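Long-range contact in Fe(2+) transporter FeoB (Escherichia coli, PDB 3I8S), which drives ferrous iron uptake across the inner membrane, probably coupling GTP binding by its cytosolic N-terminal region to channel opening: residues L54-T65 with R100-G112. Residues are numbered along the deposited sequence; the frame is centred on the assembly and turned at random.
Sequences LVDLPGTYSLTT and RNLYLTLQLLELG
The ring of Tyr61 lies nearly parallel to that of Tyr103, planes 6° apart, though the side chains cross at about a right angle and the rings are slid so far that they barely overlap: Tyr61 OH sits 3.5 Å from Tyr103 CB, while its CE1 comes within 3.3 Å of Arg100 O and also touches Arg100 CG. CG of Tyr61 stands anti to the backbone N (chi1 171°), swinging the ring back to the helix although CB points away from it; the hydroxyl is hydrogen-bonded to Tyr249 OH. An alanine here is likely to uncover Tyr103 CB and leave the Tyr249 hydroxyl without this mate. Ser62 CB meets the Tyr103 ring at its edge. In this Ras-like G domain the predicted GTP-site residues Asp56 to Gly59 span the end of strand 51-56 and the start of the loop that then runs along helix 98-111. There Gln107, bent at chi2, takes the Leu63 N-H on OE1 at 2.9 Å, in the carbonyl plane; its NE2 goes to Gln207, which also pairs with Thr64 OG1. Leu63 CD1 touches Leu108 CD2 and lies 3.7 Å from Leu111 CD1; its CD2 is 3.9 Å from Leu104 CD1. A water accepting from Leu104 N also reaches Tyr61 O; a second links Thr64 OG1 to Tyr103 OH.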
loop_
_atom_site.group_PDB
_atom_site.type_symbol
_atom_site.label_atom_id
_atom_site.label_comp_id
_atom_site.label_asym_id
_atom_site.label_seq_id
_atom_site.Cartn_x
_atom_site.Cartn_y
_atom_site.Cartn_z
ATOM N N LEU A 54 13.052 6.402 8.621
ATOM C CA LEU A 54 12.497 5.285 7.863
ATOM C C LEU A 54 12.089 4.179 8.816
ATOM O O LEU A 54 12.916 3.635 9.531
ATOM C CB LEU A 54 13.555 4.756 6.875
ATOM C CG LEU A 54 13.134 3.713 5.864
ATOM C CD1 LEU A 54 12.072 4.352 4.941
ATOM C CD2 LEU A 54 14.410 3.128 5.122
ATOM N N VAL A 55 10.808 3.862 8.820
ATOM C CA VAL A 55 10.221 2.845 9.672
ATOM C C VAL A 55 9.942 1.608 8.832
ATOM O O VAL A 55 9.175 1.654 7.839
ATOM C CB VAL A 55 8.899 3.366 10.333
ATOM C CG1 VAL A 55 8.304 2.261 11.214
ATOM C CG2 VAL A 55 9.158 4.646 11.119
ATOM N N ASP A 56 10.591 0.522 9.177
ATOM C CA ASP A 56 10.476 -0.712 8.398
ATOM C C ASP A 56 9.226 -1.453 8.844
ATOM O O ASP A 56 9.178 -1.933 9.979
ATOM C CB ASP A 56 11.696 -1.591 8.639
ATOM C CG ASP A 56 11.658 -2.897 7.819
ATOM O OD1 ASP A 56 11.121 -2.931 6.704
ATOM O OD2 ASP A 56 12.231 -3.856 8.319
ATOM N N LEU A 57 8.256 -1.616 7.985
ATOM C CA LEU A 57 7.026 -2.301 8.423
ATOM C C LEU A 57 7.111 -3.821 8.131
ATOM O O LEU A 57 7.772 -4.234 7.177
ATOM C CB LEU A 57 5.824 -1.671 7.747
ATOM C CG LEU A 57 5.614 -0.175 7.916
ATOM C CD1 LEU A 57 4.337 0.247 7.239
ATOM C CD2 LEU A 57 5.655 0.184 9.418
ATOM N N PRO A 58 6.448 -4.656 8.958
ATOM C CA PRO A 58 6.543 -6.100 8.710
ATOM C C PRO A 58 6.014 -6.428 7.324
ATOM O O PRO A 58 5.131 -5.744 6.833
ATOM C CB PRO A 58 5.663 -6.714 9.798
ATOM C CG PRO A 58 5.571 -5.695 10.834
ATOM C CD PRO A 58 5.613 -4.367 10.130
ATOM N N GLY A 59 6.612 -7.411 6.673
ATOM C CA GLY A 59 6.184 -7.806 5.331
ATOM C C GLY A 59 4.761 -8.302 5.372
ATOM O O GLY A 59 4.368 -8.994 6.305
ATOM N N THR A 60 3.988 -7.962 4.334
ATOM C CA THR A 60 2.594 -8.318 4.263
ATOM C C THR A 60 2.081 -8.346 2.799
ATOM O O THR A 60 2.570 -7.591 1.974
ATOM C CB THR A 60 1.695 -7.368 5.138
ATOM O OG1 THR A 60 0.396 -7.944 5.264
ATOM C CG2 THR A 60 1.585 -5.936 4.569
ATOM N N TYR A 61 1.116 -9.235 2.548
ATOM C CA TYR A 61 0.458 -9.348 1.248
ATOM C C TYR A 61 -0.642 -8.275 1.098
ATOM O O TYR A 61 -0.939 -7.835 -0.003
ATOM C CB TYR A 61 -0.134 -10.758 1.062
ATOM C CG TYR A 61 -1.003 -10.841 -0.161
ATOM C CD1 TYR A 61 -0.455 -10.804 -1.438
ATOM C CD2 TYR A 61 -2.397 -10.968 -0.041
ATOM C CE1 TYR A 61 -1.275 -10.849 -2.573
ATOM C CE2 TYR A 61 -3.204 -10.991 -1.156
ATOM C CZ TYR A 61 -2.653 -10.977 -2.405
ATOM O OH TYR A 61 -3.505 -11.003 -3.490
ATOM N N SER A 62 -1.226 -7.854 2.229
ATOM C CA SER A 62 -2.336 -6.929 2.235
ATOM C C SER A 62 -2.453 -6.215 3.584
ATOM O O SER A 62 -1.696 -6.504 4.500
ATOM C CB SER A 62 -3.655 -7.649 1.924
ATOM O OG SER A 62 -4.198 -8.287 3.062
ATOM N N LEU A 63 -3.424 -5.318 3.668
ATOM C CA LEU A 63 -3.762 -4.628 4.900
ATOM C C LEU A 63 -5.063 -5.190 5.484
ATOM O O LEU A 63 -5.611 -4.634 6.453
ATOM C CB LEU A 63 -3.907 -3.129 4.622
ATOM C CG LEU A 63 -2.629 -2.416 4.153
ATOM C CD1 LEU A 63 -2.821 -0.920 4.035
ATOM C CD2 LEU A 63 -1.420 -2.716 4.983
ATOM N N THR A 64 -5.528 -6.317 4.951
ATOM C CA THR A 64 -6.831 -6.862 5.273
ATOM C C THR A 64 -6.764 -7.935 6.344
ATOM O O THR A 64 -5.886 -8.803 6.298
ATOM C CB THR A 64 -7.481 -7.459 4.000
ATOM O OG1 THR A 64 -7.689 -6.401 3.061
ATOM C CG2 THR A 64 -8.779 -8.150 4.353
ATOM N N THR A 65 -7.708 -7.848 7.293
ATOM C CA THR A 65 -7.853 -8.743 8.443
ATOM C C THR A 65 -9.205 -9.457 8.418
ATOM O O THR A 65 -9.389 -10.435 7.689
ATOM C CB THR A 65 -7.881 -7.972 9.772
ATOM O OG1 THR A 65 -6.622 -7.344 10.000
ATOM C CG2 THR A 65 -8.259 -8.928 10.914
ATOM N N ARG A 100 0.878 -10.276 -8.048
ATOM C CA ARG A 100 0.747 -10.595 -6.625
ATOM C C ARG A 100 1.067 -9.385 -5.756
ATOM O O ARG A 100 0.317 -9.022 -4.806
ATOM C CB ARG A 100 1.702 -11.741 -6.232
ATOM C CG ARG A 100 1.670 -12.074 -4.717
ATOM C CD ARG A 100 2.296 -13.396 -4.408
ATOM N NE ARG A 100 1.909 -13.908 -3.089
ATOM C CZ ARG A 100 1.651 -15.196 -2.818
ATOM N NH1 ARG A 100 1.678 -16.132 -3.765
ATOM N NH2 ARG A 100 1.336 -15.561 -1.575
ATOM N N ASN A 101 2.197 -8.761 -6.050
ATOM C CA ASN A 101 2.660 -7.647 -5.223
ATOM C C ASN A 101 1.760 -6.415 -5.295
ATOM O O ASN A 101 1.701 -5.620 -4.333
ATOM C CB ASN A 101 4.093 -7.222 -5.583
ATOM C CG ASN A 101 5.159 -8.126 -4.963
ATOM O OD1 ASN A 101 6.069 -7.635 -4.294
ATOM N ND2 ASN A 101 5.051 -9.458 -5.173
ATOM N N LEU A 102 1.063 -6.238 -6.424
ATOM C CA LEU A 102 0.253 -5.057 -6.597
ATOM C C LEU A 102 -1.030 -5.043 -5.716
ATOM O O LEU A 102 -1.708 -4.016 -5.628
ATOM C CB LEU A 102 -0.107 -4.843 -8.080
ATOM C CG LEU A 102 1.009 -4.212 -8.942
ATOM C CD1 LEU A 102 0.511 -4.143 -10.437
ATOM C CD2 LEU A 102 1.426 -2.847 -8.409
ATOM N N TYR A 103 -1.403 -6.175 -5.128
ATOM C CA TYR A 103 -2.614 -6.159 -4.275
ATOM C C TYR A 103 -2.403 -5.161 -3.128
ATOM O O TYR A 103 -3.237 -4.287 -2.852
ATOM C CB TYR A 103 -2.958 -7.540 -3.786
ATOM C CG TYR A 103 -4.328 -7.594 -3.162
ATOM C CD1 TYR A 103 -5.451 -7.731 -3.956
ATOM C CD2 TYR A 103 -4.505 -7.448 -1.777
ATOM C CE1 TYR A 103 -6.711 -7.751 -3.411
ATOM C CE2 TYR A 103 -5.769 -7.481 -1.211
ATOM C CZ TYR A 103 -6.874 -7.614 -2.054
ATOM O OH TYR A 103 -8.132 -7.655 -1.530
ATOM N N LEU A 104 -1.268 -5.285 -2.455
ATOM C CA LEU A 104 -0.892 -4.344 -1.402
ATOM C C LEU A 104 -0.818 -2.895 -1.905
ATOM O O LEU A 104 -1.383 -2.000 -1.336
ATOM C CB LEU A 104 0.463 -4.733 -0.816
ATOM C CG LEU A 104 0.984 -3.847 0.326
ATOM C CD1 LEU A 104 0.029 -3.742 1.533
ATOM C CD2 LEU A 104 2.385 -4.422 0.797
ATOM N N THR A 105 -0.113 -2.681 -2.999
ATOM C CA THR A 105 -0.015 -1.376 -3.597
ATOM C C THR A 105 -1.385 -0.696 -3.790
ATOM O O THR A 105 -1.572 0.478 -3.415
ATOM C CB THR A 105 0.717 -1.456 -4.951
ATOM O OG1 THR A 105 1.872 -2.322 -4.868
ATOM C CG2 THR A 105 1.113 -0.047 -5.373
ATOM N N LEU A 106 -2.320 -1.418 -4.369
ATOM C CA LEU A 106 -3.657 -0.868 -4.604
ATOM C C LEU A 106 -4.323 -0.486 -3.304
ATOM O O LEU A 106 -5.011 0.501 -3.252
ATOM C CB LEU A 106 -4.540 -1.762 -5.436
ATOM C CG LEU A 106 -4.547 -1.375 -6.934
ATOM C CD1 LEU A 106 -3.171 -1.292 -7.512
ATOM C CD2 LEU A 106 -5.468 -2.349 -7.749
ATOM N N GLN A 107 -4.134 -1.275 -2.241
ATOM C CA GLN A 107 -4.707 -0.918 -0.943
ATOM C C GLN A 107 -4.148 0.404 -0.443
ATOM O O GLN A 107 -4.901 1.237 0.054
ATOM C CB GLN A 107 -4.482 -2.021 0.103
ATOM C CG GLN A 107 -5.134 -3.353 -0.254
ATOM C CD GLN A 107 -6.019 -3.932 0.872
ATOM O OE1 GLN A 107 -5.531 -4.606 1.795
ATOM N NE2 GLN A 107 -7.319 -3.662 0.792
ATOM N N LEU A 108 -2.839 0.594 -0.557
ATOM C CA LEU A 108 -2.171 1.832 -0.127
ATOM C C LEU A 108 -2.700 3.016 -0.910
ATOM O O LEU A 108 -3.013 4.041 -0.330
ATOM C CB LEU A 108 -0.660 1.786 -0.313
ATOM C CG LEU A 108 0.034 0.650 0.395
ATOM C CD1 LEU A 108 1.451 0.690 -0.038
ATOM C CD2 LEU A 108 -0.154 0.834 1.890
ATOM N N LEU A 109 -2.848 2.840 -2.217
ATOM C CA LEU A 109 -3.312 3.925 -3.095
ATOM C C LEU A 109 -4.778 4.294 -2.804
ATOM O O LEU A 109 -5.157 5.468 -2.841
ATOM C CB LEU A 109 -3.117 3.473 -4.562
ATOM C CG LEU A 109 -1.652 3.331 -4.991
ATOM C CD1 LEU A 109 -1.548 2.706 -6.401
ATOM C CD2 LEU A 109 -0.956 4.662 -4.912
ATOM N N GLU A 110 -5.593 3.296 -2.512
ATOM C CA GLU A 110 -6.987 3.531 -2.149
ATOM C C GLU A 110 -7.151 4.302 -0.827
ATOM O O GLU A 110 -8.124 5.052 -0.656
ATOM C CB GLU A 110 -7.763 2.234 -2.076
ATOM C CG GLU A 110 -8.019 1.598 -3.382
ATOM C CD GLU A 110 -9.142 0.605 -3.297
ATOM O OE1 GLU A 110 -9.022 -0.412 -2.559
ATOM O OE2 GLU A 110 -10.160 0.867 -3.931
ATOM N N LEU A 111 -6.200 4.124 0.092
ATOM C CA LEU A 111 -6.170 4.911 1.341
ATOM C C LEU A 111 -5.727 6.341 1.080
ATOM O O LEU A 111 -5.961 7.265 1.894
ATOM C CB LEU A 111 -5.225 4.244 2.364
ATOM C CG LEU A 111 -5.879 3.070 3.067
ATOM C CD1 LEU A 111 -4.799 2.219 3.763
ATOM C CD2 LEU A 111 -6.928 3.613 4.041
ATOM N N GLY A 112 -5.082 6.542 -0.061
ATOM C CA GLY A 112 -4.703 7.872 -0.471
ATOM C C GLY A 112 -3.424 8.373 0.165
ATOM O O GLY A 112 -3.141 9.575 0.107
HETATM O O HOH W 1 0.332 -7.707 -2.271
HETATM O O HOH W 2 -8.723 -7.605 0.906
#